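Local coordinates for uncharacterized protein (Methanosaeta thermophila PT, PDB 5HT7) that binds transition-metal ions such as Fe(II) as a trimeric betagamma-crystallin, its wider cellular role being unassigned, at residues A[2-7]-A[35-40]; A[8-13]-A[64-69]. All blocks are in the same frame, centred on the assembly; numbering follows the deposited sequence.

Interaction 1. Residues A[2-7]-A[35-40]; sequences AVLFAD and RSMVVL
Strands 3-5 and 36-39 run antiparallel, their axes 4.7 Å apart at 166°, as neighbours in a sheet of the betagamma-crystallin Greek key domain. Val-3 and Val-38 form a hydrogen-bonded pair, Val-3 N donating a hydrogen bond to Val-38 O at 2.7 Å and Val-38 N answering to Val-3 O, both in the carbonyl planes. At the other end a classic beta bulge sets Arg-35 and Ser-36 against Phe-5: Arg-35 N reaches Phe-5 O at 2.8 Å, nearly along the C=O axis, whereas Ser-36 N makes only a weak bond to it.

Phe-5, Val-3, Ser-36 and Val-38 share one face, where the CE2 corner of the Phe-5 ring meets Val-38 CG2 obliquely at 3.8 Å. On the other, Leu-4 and Met-37 lie side by side, CD2 of Leu-4 3.9 Å from SD of Met-37. Ser-36 takes the crowded rotamer, OG between backbone N and carbonyl carbon (chi1 59°), which carries OG to within 3.3 Å of Phe-5 CB and lets it donate to Asp-7 O at 2.7 Å. The same OG is hydrogen-bonded to Gln-10 N, so an alanine here would probably loosen the corner after strand 3-5 by removing both bonds. Arg-35 stretches past Ala-6 O, and a water bridges its NH1 to Asp-7 OD1.

Val-3 also packs on His-14 and His-16, the Fe(II) ligands of strand 14-16; the contact thus joins an apolar pairing beside the metal site to a polar bulge whose one buried hydroxyl grips two backbone groups.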
ATOM      1  N   ALA A   2       4.800   8.175  -3.060  1.00 25.81           N
ATOM      2  CA  ALA A   2       3.549   8.499  -3.744  1.00 24.85           C
ATOM      3  C   ALA A   2       2.760   7.234  -3.980  1.00 19.72           C
ATOM      4  O   ALA A   2       3.326   6.143  -3.940  1.00 20.55           O
ATOM      5  CB  ALA A   2       3.810   9.201  -5.061  1.00 22.96           C
ATOM      6  N   VAL A   3       1.460   7.379  -4.227  1.00 20.77           N
ATOM      7  CA  VAL A   3       0.638   6.247  -4.622  1.00 18.02           C
ATOM      8  C   VAL A   3      -0.122   6.556  -5.904  1.00 19.32           C
ATOM      9  O   VAL A   3      -0.751   7.603  -6.002  1.00 18.89           O
ATOM     10  CB  VAL A   3      -0.387   5.859  -3.529  1.00 19.03           C
ATOM     11  CG1 VAL A   3      -0.974   4.484  -3.837  1.00 20.16           C
ATOM     12  CG2 VAL A   3       0.274   5.848  -2.168  1.00 22.24           C
ATOM     13  N   LEU A   4      -0.053   5.647  -6.874  1.00 19.89           N
ATOM     14  CA  LEU A   4      -0.795   5.775  -8.131  1.00 18.64           C
ATOM     15  C   LEU A   4      -2.002   4.876  -8.080  1.00 20.04           C
ATOM     16  O   LEU A   4      -1.937   3.801  -7.500  1.00 18.53           O
ATOM     17  CB  LEU A   4       0.052   5.385  -9.340  1.00 18.41           C
ATOM     18  CG  LEU A   4       1.340   6.174  -9.576  1.00 21.19           C
ATOM     19  CD1 LEU A   4       2.050   5.622 -10.805  1.00 21.34           C
ATOM     20  CD2 LEU A   4       1.016   7.657  -9.727  1.00 20.06           C
ATOM     21  N   PHE A   5      -3.084   5.306  -8.722  1.00 21.81           N
ATOM     22  CA  PHE A   5      -4.327   4.551  -8.729  1.00 19.21           C
ATOM     23  C   PHE A   5      -4.849   4.423 -10.154  1.00 22.87           C
ATOM     24  O   PHE A   5      -4.823   5.392 -10.915  1.00 22.15           O
ATOM     25  CB  PHE A   5      -5.395   5.231  -7.854  1.00 21.01           C
ATOM     26  CG  PHE A   5      -5.052   5.279  -6.390  1.00 23.18           C
ATOM     27  CD1 PHE A   5      -5.475   4.278  -5.538  1.00 24.51           C
ATOM     28  CD2 PHE A   5      -4.304   6.319  -5.872  1.00 23.02           C
ATOM     29  CE1 PHE A   5      -5.149   4.305  -4.191  1.00 22.97           C
ATOM     30  CE2 PHE A   5      -3.980   6.361  -4.525  1.00 25.10           C
ATOM     31  CZ  PHE A   5      -4.404   5.343  -3.683  1.00 20.41           C
ATOM     32  N   ALA A   6      -5.340   3.243 -10.501  1.00 20.82           N
ATOM     33  CA  ALA A   6      -5.889   3.004 -11.837  1.00 26.35           C
ATOM     34  C   ALA A   6      -7.136   3.840 -12.135  1.00 25.45           C
ATOM     35  O   ALA A   6      -7.344   4.262 -13.268  1.00 27.55           O
ATOM     36  CB  ALA A   6      -6.201   1.538 -12.015  1.00 24.26           C
ATOM     37  N   ASP A   7      -7.980   4.071 -11.136  1.00 25.21           N
ATOM     38  CA  ASP A   7      -9.189   4.847 -11.367  1.00 25.62           C
ATOM     39  C   ASP A   7      -9.110   6.210 -10.708  1.00 25.41           C
ATOM     40  O   ASP A   7      -8.288   6.441  -9.824  1.00 25.05           O
ATOM     41  CB  ASP A   7     -10.424   4.092 -10.860  1.00 27.24           C
ATOM     42  CG  ASP A   7     -10.634   2.773 -11.578  1.00 32.32           C
ATOM     43  OD1 ASP A   7     -10.355   2.699 -12.798  1.00 32.01           O
ATOM     44  OD2 ASP A   7     -11.066   1.806 -10.922  1.00 32.40           O
ATOM     45  N   ARG A  35      -4.959   7.134 -13.121  1.00 24.66           N
ATOM     46  CA  ARG A  35      -5.923   8.214 -13.252  1.00 21.72           C
ATOM     47  C   ARG A  35      -6.049   9.080 -12.014  1.00 25.61           C
ATOM     48  O   ARG A  35      -6.694  10.125 -12.055  1.00 28.34           O
ATOM     49  CB  ARG A  35      -7.291   7.647 -13.633  1.00 27.27           C
ATOM     50  CG  ARG A  35      -7.256   7.075 -15.031  1.00 26.85           C
ATOM     51  CD  ARG A  35      -8.621   6.650 -15.549  1.00 27.45           C
ATOM     52  NE  ARG A  35      -8.519   6.341 -16.979  1.00 29.04           N
ATOM     53  CZ  ARG A  35      -9.513   5.845 -17.705  1.00 31.81           C
ATOM     54  NH1 ARG A  35     -10.686   5.592 -17.132  1.00 25.76           N
ATOM     55  NH2 ARG A  35      -9.333   5.602 -19.000  1.00 29.19           N
ATOM     56  N   SER A  36      -5.446   8.654 -10.905  1.00 23.43           N
ATOM     57  CA  SER A  36      -5.318   9.535  -9.758  1.00 21.62           C
ATOM     58  C   SER A  36      -4.057   9.199  -8.978  1.00 20.20           C
ATOM     59  O   SER A  36      -3.384   8.206  -9.259  1.00 19.09           O
ATOM     60  CB  SER A  36      -6.553   9.468  -8.842  1.00 24.60           C
ATOM     61  OG  SER A  36      -6.782   8.160  -8.347  1.00 24.31           O
ATOM     62  N   MET A  37      -3.732  10.053  -8.017  1.00 20.50           N
ATOM     63  CA  MET A  37      -2.463   9.944  -7.323  1.00 20.43           C
ATOM     64  C   MET A  37      -2.535  10.600  -5.958  1.00 22.63           C
ATOM     65  O   MET A  37      -3.228  11.614  -5.774  1.00 23.08           O
ATOM     66  CB  MET A  37      -1.351  10.583  -8.170  1.00 22.62           C
ATOM     67  CG  MET A  37      -0.001  10.717  -7.456  1.00 24.93           C
ATOM     68  SD  MET A  37       1.268  11.339  -8.586  1.00 25.55           S
ATOM     69  CE  MET A  37       0.684  13.001  -8.892  1.00 27.94           C
ATOM     70  N   VAL A  38      -1.839  10.008  -4.988  1.00 22.59           N
ATOM     71  CA  VAL A  38      -1.660  10.653  -3.705  1.00 23.64           C
ATOM     72  C   VAL A  38      -0.171  10.842  -3.475  1.00 25.04           C
ATOM     73  O   VAL A  38       0.618   9.922  -3.681  1.00 22.93           O
ATOM     74  CB  VAL A  38      -2.270   9.834  -2.548  1.00 23.43           C
ATOM     75  CG1 VAL A  38      -1.905  10.474  -1.206  1.00 23.34           C
ATOM     76  CG2 VAL A  38      -3.785   9.736  -2.707  1.00 22.63           C
ATOM     77  N   VAL A  39       0.220  12.050  -3.100  1.00 23.67           N
ATOM     78  CA  VAL A  39       1.609  12.303  -2.748  1.00 25.17           C
ATOM     79  C   VAL A  39       1.671  12.481  -1.240  1.00 27.71           C
ATOM     80  O   VAL A  39       0.991  13.348  -0.692  1.00 28.92           O
ATOM     81  CB  VAL A  39       2.171  13.546  -3.461  1.00 25.18           C
ATOM     82  CG1 VAL A  39       3.552  13.875  -2.918  1.00 30.83           C
ATOM     83  CG2 VAL A  39       2.227  13.304  -4.977  1.00 26.99           C
ATOM     84  N   LEU A  40       2.467  11.654  -0.570  1.00 26.97           N
ATOM     85  CA  LEU A  40       2.527  11.680   0.888  1.00 32.51           C
ATOM     86  C   LEU A  40       3.625  12.606   1.393  1.00 37.14           C
ATOM     87  O   LEU A  40       3.479  13.262   2.419  1.00 35.41           O
ATOM     88  CB  LEU A  40       2.740  10.267   1.433  1.00 30.16           C
ATOM     89  CG  LEU A  40       1.598   9.315   1.059  1.00 33.19           C
ATOM     90  CD1 LEU A  40       1.997   7.865   1.269  1.00 43.73           C
ATOM     91  CD2 LEU A  40       0.364   9.663   1.864  1.00 33.87           C
TER
HETATM   92  O   HOH W   1     -11.475   5.482 -14.141  1.00 36.64           O

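Interaction 2. Residues A[8-13]-A[64-69]; sequences ANQRGV and IYPSIA
Ile-64, in one of the two outermost strands of its sheet within the chain, directs its side chain toward the 8-13 loop. Its CG2 methyl, anti to the backbone N, meets the end of Gln-10, with OE1 of Gln-10 3.4 Å from Ile-64 CG2 and the amide carbon and NE2 almost as near. The two side chains cross at about a right angle; the bend of Gln-10 at chi2 (75°) brings its amide over to the strand. Ile-64 also packs on Phe-18 of the second subunit.

Tyr-65 turns its side chain away from the loop: its ring stands edge-to-face with Phe-60, and its OH is hydrogen-bonded to Gly-61 O.

Pro-66 provides most of the surface that 64-69 brings to the contact. Its carbonyl accepts a hydrogen bond from Asn-9 N at 2.8 Å, the N-H...O angle 159° and the donor in the carbonyl plane on a lone pair. Ala-8 CB lies 3.3 Å from the same Pro-66 O. Two side-chain carbonyls approach the proline: Asn-9 OD1 lies 3.2 Å from Pro-66 CB, and Gln-10 OE1 is equally close to Pro-66 CA. The arrangement links the loop between the first two strands of the first Greek key to strand 63-65, which the second Greek key contributes to the same sheet, the strand exchange of betagamma-crystallins. Asn-9 and Gln-10 both adopt left-handed backbone angles (phi 62° in each), which curl the loop so that the amide ends of both side chains come to the proline, that of Asn-9 although its CB points away.

At Ser-67 the chain departs from the loop; its OG makes a weak hydrogen bond to Asp-70 OD1.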
ATOM      1  N   ALA A   8      -9.986   7.112 -11.136  1.00 27.52           N
ATOM      2  CA  ALA A   8     -10.090   8.417 -10.508  1.00 26.68           C
ATOM      3  C   ALA A   8     -10.507   8.280  -9.045  1.00 27.11           C
ATOM      4  O   ALA A   8     -11.076   7.262  -8.646  1.00 28.25           O
ATOM      5  CB  ALA A   8     -11.084   9.298 -11.269  1.00 32.01           C
ATOM      6  N   ASN A   9     -10.198   9.299  -8.250  1.00 24.66           N
ATOM      7  CA  ASN A   9     -10.627   9.377  -6.860  1.00 27.17           C
ATOM      8  C   ASN A   9     -10.076   8.246  -5.994  1.00 27.37           C
ATOM      9  O   ASN A   9     -10.757   7.765  -5.073  1.00 26.45           O
ATOM     10  CB  ASN A   9     -12.163   9.410  -6.769  1.00 29.06           C
ATOM     11  CG  ASN A   9     -12.741  10.684  -7.348  1.00 34.46           C
ATOM     12  OD1 ASN A   9     -12.449  11.785  -6.869  1.00 35.06           O
ATOM     13  ND2 ASN A   9     -13.574  10.547  -8.374  1.00 39.44           N
ATOM     14  N   GLN A  10      -8.837   7.844  -6.294  1.00 24.52           N
ATOM     15  CA  GLN A  10      -8.077   6.935  -5.436  1.00 22.63           C
ATOM     16  C   GLN A  10      -8.762   5.574  -5.306  1.00 22.97           C
ATOM     17  O   GLN A  10      -8.880   5.017  -4.210  1.00 23.32           O
ATOM     18  CB  GLN A  10      -7.865   7.570  -4.061  1.00 22.77           C
ATOM     19  CG  GLN A  10      -7.058   8.865  -4.085  1.00 25.15           C
ATOM     20  CD  GLN A  10      -7.856  10.051  -4.594  1.00 30.41           C
ATOM     21  OE1 GLN A  10      -7.430  10.751  -5.515  1.00 32.56           O
ATOM     22  NE2 GLN A  10      -9.026  10.272  -4.009  1.00 28.33           N
ATOM     23  N   ARG A  11      -9.205   5.041  -6.438  1.00 24.04           N
ATOM     24  CA  ARG A  11      -9.830   3.734  -6.472  1.00 21.61           C
ATOM     25  C   ARG A  11      -9.170   2.883  -7.546  1.00 25.77           C
ATOM     26  O   ARG A  11      -8.372   3.389  -8.342  1.00 21.77           O
ATOM     27  CB  ARG A  11     -11.347   3.883  -6.700  1.00 25.37           C
ATOM     28  CG  ARG A  11     -12.027   4.680  -5.561  1.00 30.23           C
ATOM     29  CD  ARG A  11     -13.531   4.929  -5.756  1.00 34.49           C
ATOM     30  NE  ARG A  11     -14.150   5.379  -4.502  1.00 36.51           N
ATOM     31  CZ  ARG A  11     -14.788   6.536  -4.337  1.00 42.19           C
ATOM     32  NH1 ARG A  11     -14.916   7.370  -5.363  1.00 40.85           N
ATOM     33  NH2 ARG A  11     -15.309   6.859  -3.145  1.00 32.81           N
ATOM     34  N   GLY A  12      -9.482   1.590  -7.565  1.00 21.28           N
ATOM     35  CA  GLY A  12      -8.845   0.683  -8.502  1.00 23.83           C
ATOM     36  C   GLY A  12      -7.513   0.170  -7.980  1.00 24.60           C
ATOM     37  O   GLY A  12      -7.096   0.530  -6.875  1.00 21.72           O
ATOM     38  N   VAL A  13      -6.848  -0.686  -8.756  1.00 23.87           N
ATOM     39  CA  VAL A  13      -5.542  -1.198  -8.345  1.00 21.30           C
ATOM     40  C   VAL A  13      -4.580  -0.023  -8.117  1.00 23.46           C
ATOM     41  O   VAL A  13      -4.683   1.010  -8.768  1.00 21.11           O
ATOM     42  CB  VAL A  13      -4.932  -2.178  -9.382  1.00 25.14           C
ATOM     43  CG1 VAL A  13      -5.750  -3.471  -9.439  1.00 28.37           C
ATOM     44  CG2 VAL A  13      -4.851  -1.538 -10.757  1.00 26.70           C
ATOM     45  N   ILE A  64      -3.803  15.193  -2.497  1.00 28.28           N
ATOM     46  CA  ILE A  64      -4.655  14.193  -3.124  1.00 30.13           C
ATOM     47  C   ILE A  64      -5.102  14.704  -4.495  1.00 33.16           C
ATOM     48  O   ILE A  64      -5.718  15.772  -4.596  1.00 35.91           O
ATOM     49  CB  ILE A  64      -5.889  13.876  -2.241  1.00 29.33           C
ATOM     50  CG1 ILE A  64      -5.443  13.326  -0.878  1.00 29.93           C
ATOM     51  CG2 ILE A  64      -6.804  12.888  -2.923  1.00 29.27           C
ATOM     52  CD1 ILE A  64      -6.599  13.065   0.091  1.00 27.85           C
ATOM     53  N   TYR A  65      -4.788  13.950  -5.546  1.00 28.74           N
ATOM     54  CA  TYR A  65      -5.078  14.365  -6.924  1.00 27.98           C
ATOM     55  C   TYR A  65      -6.024  13.387  -7.619  1.00 28.23           C
ATOM     56  O   TYR A  65      -5.585  12.443  -8.268  1.00 27.16           O
ATOM     57  CB  TYR A  65      -3.769  14.507  -7.711  1.00 27.79           C
ATOM     58  CG  TYR A  65      -2.790  15.427  -7.023  1.00 32.35           C
ATOM     59  CD1 TYR A  65      -2.858  16.805  -7.201  1.00 32.61           C
ATOM     60  CD2 TYR A  65      -1.825  14.924  -6.160  1.00 29.74           C
ATOM     61  CE1 TYR A  65      -1.972  17.656  -6.555  1.00 34.21           C
ATOM     62  CE2 TYR A  65      -0.933  15.768  -5.512  1.00 34.72           C
ATOM     63  CZ  TYR A  65      -1.014  17.135  -5.716  1.00 34.60           C
ATOM     64  OH  TYR A  65      -0.137  17.979  -5.071  1.00 38.79           O
ATOM     65  N   PRO A  66      -7.339  13.624  -7.486  1.00 32.57           N
ATOM     66  CA  PRO A  66      -8.377  12.651  -7.861  1.00 29.51           C
ATOM     67  C   PRO A  66      -8.525  12.422  -9.352  1.00 29.52           C
ATOM     68  O   PRO A  66      -9.160  11.444  -9.742  1.00 28.79           O
ATOM     69  CB  PRO A  66      -9.662  13.279  -7.309  1.00 32.20           C
ATOM     70  CG  PRO A  66      -9.207  14.274  -6.301  1.00 33.96           C
ATOM     71  CD  PRO A  66      -7.925  14.810  -6.845  1.00 34.56           C
ATOM     72  N   SER A  67      -7.970  13.309 -10.173  1.00 30.87           N
ATOM     73  CA  SER A  67      -8.071  13.154 -11.621  1.00 28.49           C
ATOM     74  C   SER A  67      -6.883  13.784 -12.332  1.00 35.52           C
ATOM     75  O   SER A  67      -6.944  14.944 -12.740  1.00 38.06           O
ATOM     76  CB  SER A  67      -9.375  13.773 -12.132  1.00 36.95           C
ATOM     77  OG  SER A  67      -9.516  13.563 -13.528  1.00 40.69           O
ATOM     78  N   ILE A  68      -5.801  13.033 -12.499  1.00 33.00           N
ATOM     79  CA  ILE A  68      -4.581  13.666 -12.985  1.00 33.34           C
ATOM     80  C   ILE A  68      -4.678  13.994 -14.480  1.00 35.84           C
ATOM     81  O   ILE A  68      -3.852  14.728 -15.005  1.00 38.51           O
ATOM     82  CB  ILE A  68      -3.332  12.805 -12.700  1.00 31.68           C
ATOM     83  CG1 ILE A  68      -3.462  11.407 -13.295  1.00 30.80           C
ATOM     84  CG2 ILE A  68      -3.096  12.713 -11.198  1.00 27.46           C
ATOM     85  CD1 ILE A  68      -2.223  10.533 -13.020  1.00 32.32           C
ATOM     86  N   ALA A  69      -5.698  13.470 -15.153  1.00 36.73           N
ATOM     87  CA  ALA A  69      -5.992  13.887 -16.523  1.00 41.09           C
ATOM     88  C   ALA A  69      -6.256  15.394 -16.600  1.00 42.85           C
ATOM     89  O   ALA A  69      -5.992  16.017 -17.625  1.00 45.45           O
ATOM     90  CB  ALA A  69      -7.173  13.117 -17.076  1.00 43.82           C
TER

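From the N terminus, strand 3-5 is followed by the 8-13 loop, so the first segments of the two interactions are continuous in sequence. Interaction 1 closes the loop that returns at 35-40, after strands 14-16 and 20-21; interaction 2 starts within that loop and closes only at 64-69, so the two cross. Strands 3-5, 36-39 and 63-65 lie side by side in one sheet, the last reached only after the chain has supplied 44-47 and 58-60 to the other sheet. Met-37 O lies 2.8 Å from Tyr-65 N, a probable hydrogen bond between the contacts. Ser-36 CB also packs against the carbonyls of Tyr-65 and Pro-66. Phe-18 of the second subunit touches both contacts.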